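Long-range contacts in metallo-beta-lactamase 1 (Acinetobacter baumannii, PDB 5MMD), which probably hydrolyses the amide bond of beta-lactam antibiotics with the help of bound zinc ions, and so confers antibiotic resistance: residues F18-Y23 with D49-E54; N35-I40 with I154-C159; S76-E81 with T141-V146. One frame throughout, in Å; residues are numbered along the deposited sequence.

Interaction 1: residues F18-Y23 with D49-E54; sequences FLHKSY and DTPWSE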
loop_
_atom_site.group_PDB
_atom_site.type_symbol
_atom_site.label_atom_id
_atom_site.label_comp_id
_atom_site.label_asym_id
_atom_site.label_seq_id
_atom_site.Cartn_x
_atom_site.Cartn_y
_atom_site.Cartn_z
ATOM N N PHE A 18 11.206 1.296 -6.469
ATOM C CA PHE A 18 11.897 0.745 -5.304
ATOM C C PHE A 18 10.932 0.204 -4.273
ATOM O O PHE A 18 9.981 0.890 -3.913
ATOM C CB PHE A 18 12.754 1.824 -4.658
ATOM C CG PHE A 18 13.768 2.402 -5.593
ATOM C CD1 PHE A 18 13.447 3.524 -6.358
ATOM C CD2 PHE A 18 15.014 1.805 -5.744
ATOM C CE1 PHE A 18 14.383 4.070 -7.247
ATOM C CE2 PHE A 18 15.977 2.352 -6.633
ATOM C CZ PHE A 18 15.654 3.477 -7.386
ATOM N N LEU A 19 11.161 -1.022 -3.804
ATOM C CA LEU A 19 10.377 -1.583 -2.704
ATOM C C LEU A 19 11.014 -1.186 -1.380
ATOM O O LEU A 19 12.219 -1.399 -1.174
ATOM C CB LEU A 19 10.311 -3.092 -2.828
ATOM C CG LEU A 19 9.712 -3.917 -1.693
ATOM C CD1 LEU A 19 8.242 -3.964 -1.803
ATOM C CD2 LEU A 19 10.259 -5.318 -1.745
ATOM N N HIS A 20 10.230 -0.621 -0.464
ATOM C CA HIS A 20 10.760 -0.332 0.856
ATOM C C HIS A 20 10.074 -1.277 1.871
ATOM O O HIS A 20 8.890 -1.621 1.740
ATOM C CB HIS A 20 10.611 1.154 1.213
ATOM C CG HIS A 20 9.197 1.646 1.361
ATOM N ND1 HIS A 20 8.489 1.541 2.544
ATOM C CD2 HIS A 20 8.395 2.324 0.504
ATOM C CE1 HIS A 20 7.285 2.053 2.385
ATOM N NE2 HIS A 20 7.217 2.582 1.163
ATOM N N LYS A 21 10.846 -1.728 2.842
ATOM C CA LYS A 21 10.375 -2.742 3.753
ATOM C C LYS A 21 10.741 -2.294 5.121
ATOM O O LYS A 21 11.880 -1.908 5.360
ATOM C CB LYS A 21 10.988 -4.086 3.396
ATOM C CG LYS A 21 10.389 -5.263 4.131
ATOM C CD LYS A 21 11.112 -6.582 3.738
ATOM C CE LYS A 21 11.038 -6.887 2.263
ATOM N NZ LYS A 21 9.648 -7.218 1.765
ATOM N N SER A 22 9.758 -2.263 6.015
ATOM C CA SER A 22 10.012 -1.830 7.394
ATOM C C SER A 22 9.313 -2.764 8.344
ATOM O O SER A 22 8.420 -3.493 7.938
ATOM C CB SER A 22 9.539 -0.392 7.614
ATOM O OG SER A 22 8.168 -0.249 7.338
ATOM N N TYR A 23 9.745 -2.748 9.599
ATOM C CA TYR A 23 9.336 -3.771 10.554
ATOM C C TYR A 23 8.605 -3.256 11.799
ATOM O O TYR A 23 8.813 -2.132 12.243
ATOM C CB TYR A 23 10.563 -4.567 11.008
ATOM C CG TYR A 23 11.257 -5.324 9.895
ATOM C CD1 TYR A 23 12.158 -4.677 9.044
ATOM C CD2 TYR A 23 11.059 -6.694 9.727
ATOM C CE1 TYR A 23 12.810 -5.369 8.044
ATOM C CE2 TYR A 23 11.726 -7.415 8.720
ATOM C CZ TYR A 23 12.602 -6.742 7.883
ATOM O OH TYR A 23 13.268 -7.397 6.863
ATOM N N ASP A 49 2.626 4.251 0.407
ATOM C CA ASP A 49 2.532 3.797 1.817
ATOM C C ASP A 49 3.772 4.170 2.601
ATOM O O ASP A 49 4.898 4.010 2.123
ATOM C CB ASP A 49 2.238 2.304 1.891
ATOM C CG ASP A 49 0.790 2.022 1.615
ATOM O OD1 ASP A 49 0.024 2.994 1.683
ATOM O OD2 ASP A 49 0.419 0.881 1.297
ATOM N N THR A 50 3.565 4.758 3.784
ATOM C CA THR A 50 4.694 5.083 4.609
ATOM C C THR A 50 5.258 3.807 5.231
ATOM O O THR A 50 4.603 2.779 5.279
ATOM C CB THR A 50 4.350 6.062 5.756
ATOM O OG1 THR A 50 3.650 5.344 6.798
ATOM C CG2 THR A 50 3.500 7.232 5.278
ATOM N N PRO A 51 6.500 3.878 5.675
ATOM C CA PRO A 51 7.040 2.820 6.538
ATOM C C PRO A 51 6.257 2.753 7.863
ATOM O O PRO A 51 5.458 3.639 8.157
ATOM C CB PRO A 51 8.496 3.257 6.739
ATOM C CG PRO A 51 8.853 3.928 5.451
ATOM C CD PRO A 51 7.565 4.729 5.126
ATOM N N TRP A 52 6.503 1.713 8.647
ATOM C CA TRP A 52 5.800 1.442 9.883
ATOM C C TRP A 52 6.248 2.277 11.066
ATOM O O TRP A 52 5.859 1.979 12.187
ATOM C CB TRP A 52 5.983 -0.029 10.267
ATOM C CG TRP A 52 4.819 -0.706 10.891
ATOM C CD1 TRP A 52 3.866 -0.170 11.706
ATOM C CD2 TRP A 52 4.493 -2.092 10.754
ATOM N NE1 TRP A 52 2.967 -1.141 12.096
ATOM C CE2 TRP A 52 3.319 -2.329 11.509
ATOM C CE3 TRP A 52 5.086 -3.157 10.069
ATOM C CZ2 TRP A 52 2.726 -3.600 11.608
ATOM C CZ3 TRP A 52 4.493 -4.403 10.136
ATOM C CH2 TRP A 52 3.309 -4.617 10.902
ATOM N N SER A 53 7.065 3.299 10.855
ATOM C CA SER A 53 7.527 4.141 11.969
ATOM C C SER A 53 7.977 5.513 11.489
ATOM O O SER A 53 8.341 5.690 10.307
ATOM C CB SER A 53 8.673 3.464 12.738
ATOM O OG SER A 53 9.911 3.494 12.018
ATOM N N GLU A 54 7.919 6.481 12.400
ATOM C CA GLU A 54 8.418 7.827 12.133
ATOM C C GLU A 54 9.895 7.770 11.763
ATOM O O GLU A 54 10.334 8.375 10.767
ATOM C CB GLU A 54 8.196 8.702 13.355
ATOM C CG GLU A 54 8.691 10.101 13.224
ATOM C CD GLU A 54 8.278 10.965 14.396
ATOM O OE1 GLU A 54 7.067 11.020 14.723
ATOM O OE2 GLU A 54 9.189 11.581 14.983
HETATM O O HOH W 1 7.196 0.059 14.042
#

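Interaction 2: residues N35-I40 with I154-C159; sequences NGLVVI and ILYGGC. With ZN (zinc ion), chain C.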
loop_
_atom_site.group_PDB
_atom_site.type_symbol
_atom_site.label_atom_id
_atom_site.label_comp_id
_atom_site.label_asym_id
_atom_site.label_seq_id
_atom_site.Cartn_x
_atom_site.Cartn_y
_atom_site.Cartn_z
ATOM N N ASN A 35 5.480 -3.709 3.321
ATOM C CA ASN A 35 6.006 -3.189 2.054
ATOM C C ASN A 35 5.391 -1.846 1.670
ATOM O O ASN A 35 4.241 -1.579 1.980
ATOM C CB ASN A 35 5.730 -4.138 0.891
ATOM C CG ASN A 35 6.354 -5.504 1.081
ATOM O OD1 ASN A 35 7.415 -5.649 1.670
ATOM N ND2 ASN A 35 5.672 -6.523 0.579
ATOM N N GLY A 36 6.157 -1.044 0.957
ATOM C CA GLY A 36 5.590 0.087 0.222
ATOM C C GLY A 36 6.476 0.305 -0.999
ATOM O O GLY A 36 7.401 -0.488 -1.208
ATOM N N LEU A 37 6.190 1.320 -1.816
ATOM C CA LEU A 37 7.067 1.622 -2.952
ATOM C C LEU A 37 7.554 3.053 -2.925
ATOM O O LEU A 37 6.942 3.944 -2.347
ATOM C CB LEU A 37 6.369 1.361 -4.291
ATOM C CG LEU A 37 5.856 -0.055 -4.613
ATOM C CD1 LEU A 37 5.075 -0.118 -5.915
ATOM C CD2 LEU A 37 7.008 -1.071 -4.672
ATOM N N VAL A 38 8.658 3.271 -3.619
ATOM C CA VAL A 38 9.027 4.600 -4.037
ATOM C C VAL A 38 9.049 4.533 -5.574
ATOM O O VAL A 38 9.738 3.694 -6.185
ATOM C CB VAL A 38 10.395 5.062 -3.464
ATOM C CG1 VAL A 38 10.704 6.499 -3.893
ATOM C CG2 VAL A 38 10.430 4.928 -1.983
ATOM N N VAL A 39 8.281 5.418 -6.197
ATOM C CA VAL A 39 8.179 5.465 -7.645
ATOM C C VAL A 39 8.710 6.796 -8.194
ATOM O O VAL A 39 8.346 7.875 -7.729
ATOM C CB VAL A 39 6.736 5.277 -8.080
ATOM C CG1 VAL A 39 6.620 5.333 -9.582
ATOM C CG2 VAL A 39 6.163 3.997 -7.505
ATOM N N ILE A 40 9.553 6.696 -9.205
ATOM C CA ILE A 40 10.180 7.851 -9.814
ATOM C C ILE A 40 9.682 8.137 -11.212
ATOM O O ILE A 40 9.611 7.242 -12.053
ATOM C CB ILE A 40 11.688 7.672 -9.923
ATOM C CG1 ILE A 40 12.269 7.070 -8.662
ATOM C CG2 ILE A 40 12.372 9.011 -10.332
ATOM C CD1 ILE A 40 12.106 7.869 -7.472
ATOM N N ILE A 154 3.034 -2.306 -13.167
ATOM C CA ILE A 154 3.245 -2.744 -11.790
ATOM C C ILE A 154 2.003 -2.378 -10.983
ATOM O O ILE A 154 1.533 -1.224 -11.017
ATOM C CB ILE A 154 4.527 -2.100 -11.177
ATOM C CG1 ILE A 154 5.761 -2.644 -11.925
ATOM C CG2 ILE A 154 4.599 -2.354 -9.658
ATOM C CD1 ILE A 154 7.100 -1.927 -11.664
ATOM N N LEU A 155 1.424 -3.362 -10.320
ATOM C CA LEU A 155 0.307 -3.112 -9.428
ATOM C C LEU A 155 0.733 -3.246 -7.963
ATOM O O LEU A 155 1.192 -4.303 -7.536
ATOM C CB LEU A 155 -0.854 -4.054 -9.725
ATOM C CG LEU A 155 -2.094 -3.753 -8.850
ATOM C CD1 LEU A 155 -2.739 -2.377 -9.181
ATOM C CD2 LEU A 155 -3.127 -4.864 -9.016
ATOM N N TYR A 156 0.619 -2.152 -7.210
ATOM C CA TYR A 156 0.783 -2.218 -5.774
ATOM C C TYR A 156 -0.570 -2.576 -5.149
ATOM O O TYR A 156 -1.497 -1.774 -5.152
ATOM C CB TYR A 156 1.304 -0.920 -5.186
ATOM C CG TYR A 156 1.388 -1.002 -3.674
ATOM C CD1 TYR A 156 2.410 -1.715 -3.040
ATOM C CD2 TYR A 156 0.415 -0.406 -2.878
ATOM C CE1 TYR A 156 2.488 -1.801 -1.650
ATOM C CE2 TYR A 156 0.460 -0.503 -1.493
ATOM C CZ TYR A 156 1.507 -1.184 -0.877
ATOM O OH TYR A 156 1.525 -1.256 0.495
ATOM N N GLY A 157 -0.667 -3.790 -4.640
ATOM C CA GLY A 157 -1.913 -4.301 -4.105
ATOM C C GLY A 157 -2.168 -3.877 -2.679
ATOM O O GLY A 157 -3.312 -3.878 -2.226
ATOM N N GLY A 158 -1.113 -3.540 -1.952
ATOM C CA GLY A 158 -1.250 -3.323 -0.532
ATOM C C GLY A 158 -1.835 -4.553 0.158
ATOM O O GLY A 158 -1.794 -5.674 -0.362
ATOM N N CYS A 159 -2.378 -4.355 1.342
ATOM C CA CYS A 159 -2.739 -5.518 2.146
ATOM C C CYS A 159 -4.007 -6.149 1.646
ATOM O O CYS A 159 -4.398 -7.186 2.146
ATOM C CB CYS A 159 -2.823 -5.125 3.592
ATOM S SG CYS A 159 -1.300 -4.338 4.073
HETATM ZN ZN ZN C . -0.908 -4.423 6.398
HETATM O O HOH W 2 -2.449 -3.974 7.700
#

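Interaction 3: residues S76-E81 with T141-V146; sequences STHSHE and TIDNLV. With ZN (zinc ion), chain E.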
loop_
_atom_site.group_PDB
_atom_site.type_symbol
_atom_site.label_atom_id
_atom_site.label_comp_id
_atom_site.label_asym_id
_atom_site.label_seq_id
_atom_site.Cartn_x
_atom_site.Cartn_y
_atom_site.Cartn_z
ATOM N N SER A 76 -1.317 6.892 1.205
ATOM C CA SER A 76 -1.509 5.723 2.083
ATOM C C SER A 76 -2.749 4.956 1.625
ATOM O O SER A 76 -3.786 5.555 1.358
ATOM C CB SER A 76 -1.623 6.112 3.546
ATOM O OG SER A 76 -0.452 6.738 3.994
ATOM N N THR A 77 -2.624 3.634 1.512
ATOM C CA THR A 77 -3.630 2.853 0.797
ATOM C C THR A 77 -4.684 2.236 1.714
ATOM O O THR A 77 -5.681 1.699 1.233
ATOM C CB THR A 77 -2.956 1.740 -0.064
ATOM O OG1 THR A 77 -2.238 0.820 0.777
ATOM C CG2 THR A 77 -1.989 2.355 -1.038
ATOM N N HIS A 78 -4.466 2.298 3.028
ATOM C CA HIS A 78 -5.606 2.222 3.964
ATOM C C HIS A 78 -5.140 2.776 5.297
ATOM O O HIS A 78 -3.975 3.187 5.423
ATOM C CB HIS A 78 -6.179 0.797 4.098
ATOM C CG HIS A 78 -5.245 -0.224 4.676
ATOM N ND1 HIS A 78 -4.162 -0.740 3.987
ATOM C CD2 HIS A 78 -5.306 -0.919 5.853
ATOM C CE1 HIS A 78 -3.566 -1.651 4.735
ATOM N NE2 HIS A 78 -4.249 -1.790 5.859
ATOM N N SER A 79 -6.026 2.756 6.298
ATOM C CA SER A 79 -5.759 3.479 7.535
ATOM C C SER A 79 -4.743 2.835 8.501
ATOM O O SER A 79 -4.187 3.548 9.346
ATOM C CB SER A 79 -7.081 3.698 8.305
ATOM O OG SER A 79 -7.587 2.473 8.784
ATOM N N HIS A 80 -4.479 1.529 8.372
ATOM C CA HIS A 80 -3.645 0.820 9.373
ATOM C C HIS A 80 -2.238 1.408 9.505
ATOM O O HIS A 80 -1.661 1.968 8.558
ATOM C CB HIS A 80 -3.575 -0.670 9.076
ATOM C CG HIS A 80 -4.859 -1.395 9.348
ATOM N ND1 HIS A 80 -5.161 -2.621 8.796
ATOM C CD2 HIS A 80 -5.912 -1.059 10.131
ATOM C CE1 HIS A 80 -6.344 -3.013 9.237
ATOM N NE2 HIS A 80 -6.826 -2.075 10.034
ATOM N N GLU A 81 -1.746 1.337 10.730
ATOM C CA GLU A 81 -0.480 1.934 11.120
ATOM C C GLU A 81 0.710 1.498 10.250
ATOM O O GLU A 81 1.649 2.269 10.090
ATOM C CB GLU A 81 -0.198 1.593 12.569
ATOM C CG GLU A 81 0.938 2.345 13.210
ATOM C CD GLU A 81 0.667 3.815 13.448
ATOM O OE1 GLU A 81 1.602 4.479 13.926
ATOM O OE2 GLU A 81 -0.463 4.309 13.229
ATOM N N THR A 141 -9.707 -4.416 4.350
ATOM C CA THR A 141 -10.440 -3.389 5.076
ATOM C C THR A 141 -11.459 -2.757 4.132
ATOM O O THR A 141 -11.416 -2.941 2.899
ATOM C CB THR A 141 -9.517 -2.282 5.663
ATOM O OG1 THR A 141 -8.735 -1.666 4.620
ATOM C CG2 THR A 141 -8.598 -2.863 6.743
ATOM N N ILE A 142 -12.359 -1.966 4.696
ATOM C CA ILE A 142 -13.369 -1.319 3.912
ATOM C C ILE A 142 -12.723 -0.265 2.992
ATOM O O ILE A 142 -13.273 0.037 1.957
ATOM C CB ILE A 142 -14.443 -0.654 4.816
ATOM C CG1 ILE A 142 -15.598 -0.099 3.972
ATOM C CG2 ILE A 142 -13.824 0.445 5.643
ATOM C CD1 ILE A 142 -16.365 -1.145 3.124
ATOM N N ASP A 143 -11.563 0.286 3.366
ATOM C CA ASP A 143 -11.024 1.433 2.613
ATOM C C ASP A 143 -9.868 1.080 1.680
ATOM O O ASP A 143 -9.346 1.975 0.999
ATOM C CB ASP A 143 -10.567 2.539 3.570
ATOM C CG ASP A 143 -9.504 2.063 4.579
ATOM O OD1 ASP A 143 -9.531 0.881 4.945
ATOM O OD2 ASP A 143 -8.653 2.876 5.021
ATOM N N ASN A 144 -9.478 -0.198 1.618
ATOM C CA ASN A 144 -8.196 -0.525 0.976
ATOM C C ASN A 144 -8.210 -0.113 -0.502
ATOM O O ASN A 144 -9.191 -0.313 -1.227
ATOM C CB ASN A 144 -7.762 -2.003 1.126
ATOM C CG ASN A 144 -8.855 -3.040 0.848
ATOM O OD1 ASN A 144 -8.783 -4.141 1.423
ATOM N ND2 ASN A 144 -9.793 -2.762 -0.038
ATOM N N LEU A 145 -7.106 0.519 -0.890
ATOM C CA LEU A 145 -6.848 0.962 -2.262
ATOM C C LEU A 145 -5.679 0.199 -2.894
ATOM O O LEU A 145 -4.785 -0.266 -2.189
ATOM C CB LEU A 145 -6.481 2.451 -2.302
ATOM C CG LEU A 145 -7.377 3.475 -1.638
ATOM C CD1 LEU A 145 -6.778 4.907 -1.682
ATOM C CD2 LEU A 145 -8.729 3.443 -2.327
ATOM N N VAL A 146 -5.688 0.132 -4.227
ATOM C CA VAL A 146 -4.526 -0.310 -5.010
ATOM C C VAL A 146 -4.015 0.789 -5.900
ATOM O O VAL A 146 -4.740 1.733 -6.216
ATOM C CB VAL A 146 -4.821 -1.538 -5.877
ATOM C CG1 VAL A 146 -5.384 -2.686 -5.013
ATOM C CG2 VAL A 146 -5.753 -1.212 -7.011
HETATM ZN ZN ZN E . -4.102 -3.402 7.259
HETATM O O HOH W 2 -2.449 -3.974 7.700
#

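Interaction 1: residues F18-Y23 with D49-E54
Ser-22 OG accepts the backbone N-H of Trp-52, with OG and N 2.9 Å apart and an angle of 160° at the hydrogen, a nearly straight bond. The hydroxyl lies between the backbone N and the carbonyl carbon (chi1 58°), and from there it also touches Pro-51, 3.4 Å from OG to CA. Serine suits this place because its short side chain puts an acceptor close to the main chain of the loop. Two residues earlier on the same side of the strand, His-20 reaches further. Its NE2 comes within 2.9 Å of Asp-49 O, close to the ring plane, but the N-H is bent well off the oxygen (121°), a weak hydrogen bond. The side chains of Pro-51 and His-20 cross at about a right angle, with Pro-51 CG 3.8 Å from His-20 ND1. Trp-52 brings CE3 to 3.9 Å from the backbone C of Tyr-23, while the edge of the indole meets Ser-22 O in plane. Water 1 donates to both Tyr-23 O and Trp-52 O. Pro-51 also packs on Leu-60 of helix 54-66. Alternate side chains of one strand thus hold an irregular loop by its main chain, giving the Trp-52 N-H a good acceptor and the Asp-49 carbonyl a weak donor, and the loop carries Trp-52 beside the zinc ligands Asp-82 and His-201.

Interaction 2: residues N35-I40 with I154-C159
Leu-37 and Tyr-156 meet because their first torsions send them past each other in opposite directions: Leu-37 CG stands anti to its carbonyl carbon (chi1 -60°), Tyr-156 CG anti to its backbone N (chi1 177°). The leucine lies alongside the start of the tyrosine, its CD1 3.9 Å from Tyr-156 CB and its CG 4.1 Å from Tyr-156 CD1. Leu-37 CD1 also approaches Ile-154 CG2, at 4.4 Å. Branched aliphatic groups suit this interior, filling the gap between two strands too far apart for backbone pairing. Further along, the phenol passes Gly-36, whose CA is 4.1 Å from Tyr-156 CE1, and ends with OH 3.1 Å from Asn-35 O, near the ring plane. That approach is no hydrogen bond; the hydroxyl instead bonds to Asp-49 OD2. Gly-158 N lies 3.4 Å above one face of the Tyr-156 ring, toward its rim. Just beyond, Cys-159 SG binds a zinc ion at 2.4 Å, with Asp-82, His-201 and water 2. Segments 35-40 and 154-158 run roughly antiparallel, N-to-C directions 149° apart, in different sheets of the alpha-beta/beta-alpha sandwich; Tyr-156 also touches Ile-48 of strand 44-48, and Ile-154 touches Val-17 of strand 17-26.

Interaction 3: residues S76-E81 with T141-V146
His-78 and His-80 hold one zinc ion, through NE2 at 2.1 Å in His-78 and through ND1 at 2.0 Å in His-80, and Thr-141 packs against both. His-140 and water 2 complete the metal site, and in the second shell Glu-174 bonds to His-80 NE2. Thr-141 CG2 meets the second imidazole tip to tip, 3.4 Å from His-80 CE1, while Thr-141 OG1 sits 3.6 Å from His-78 CB, the two side chains crossing at about a right angle. With OG1 between the backbone N and the carbonyl carbon (chi1 57°) and CG2 beside the N, threonine offers a methyl to one histidine and a hydroxyl to a carboxylate. That OG1 donates to Asp-143 OD1 over 2.7 Å, on the syn side but 30° out of the carboxylate plane. Asp-143 OD2 takes a weak bond from Ser-79 N, and Thr-103 OG1 bonds to that same OD2. Further out, Leu-145 N donates to Thr-77 O (2.8 Å), and Asn-144 CA makes a CH···O contact to the same oxygen. Asn-144 OD1 accepts the N-H of Thr-141, tying that loop to itself. The HxHxD histidines thus bind one metal, one through NE2, the other through ND1, and a single carboxylate links the two loops next to them.

From the N terminus, strand 17-26 leads into strand 32-41 and then 44-48, and interaction 1 closes this short loop by bringing 49-54 back onto 18-23. Interaction 2 opens inside it, at 35-40, and closes only at 154-159, so the two cross along the chain; interaction 2 joins the seven-stranded sheet to the five-stranded one. Interaction 3 is nested within that long loop, pairing the loops that follow strands 70-75 and 131-134. Asp-49 of interaction 1 reaches both of the others, through Tyr-156 and Thr-77. Interactions 2 and 3 also share water 2, which lies on both zinc ions at the metal-bearing edge of the sandwich.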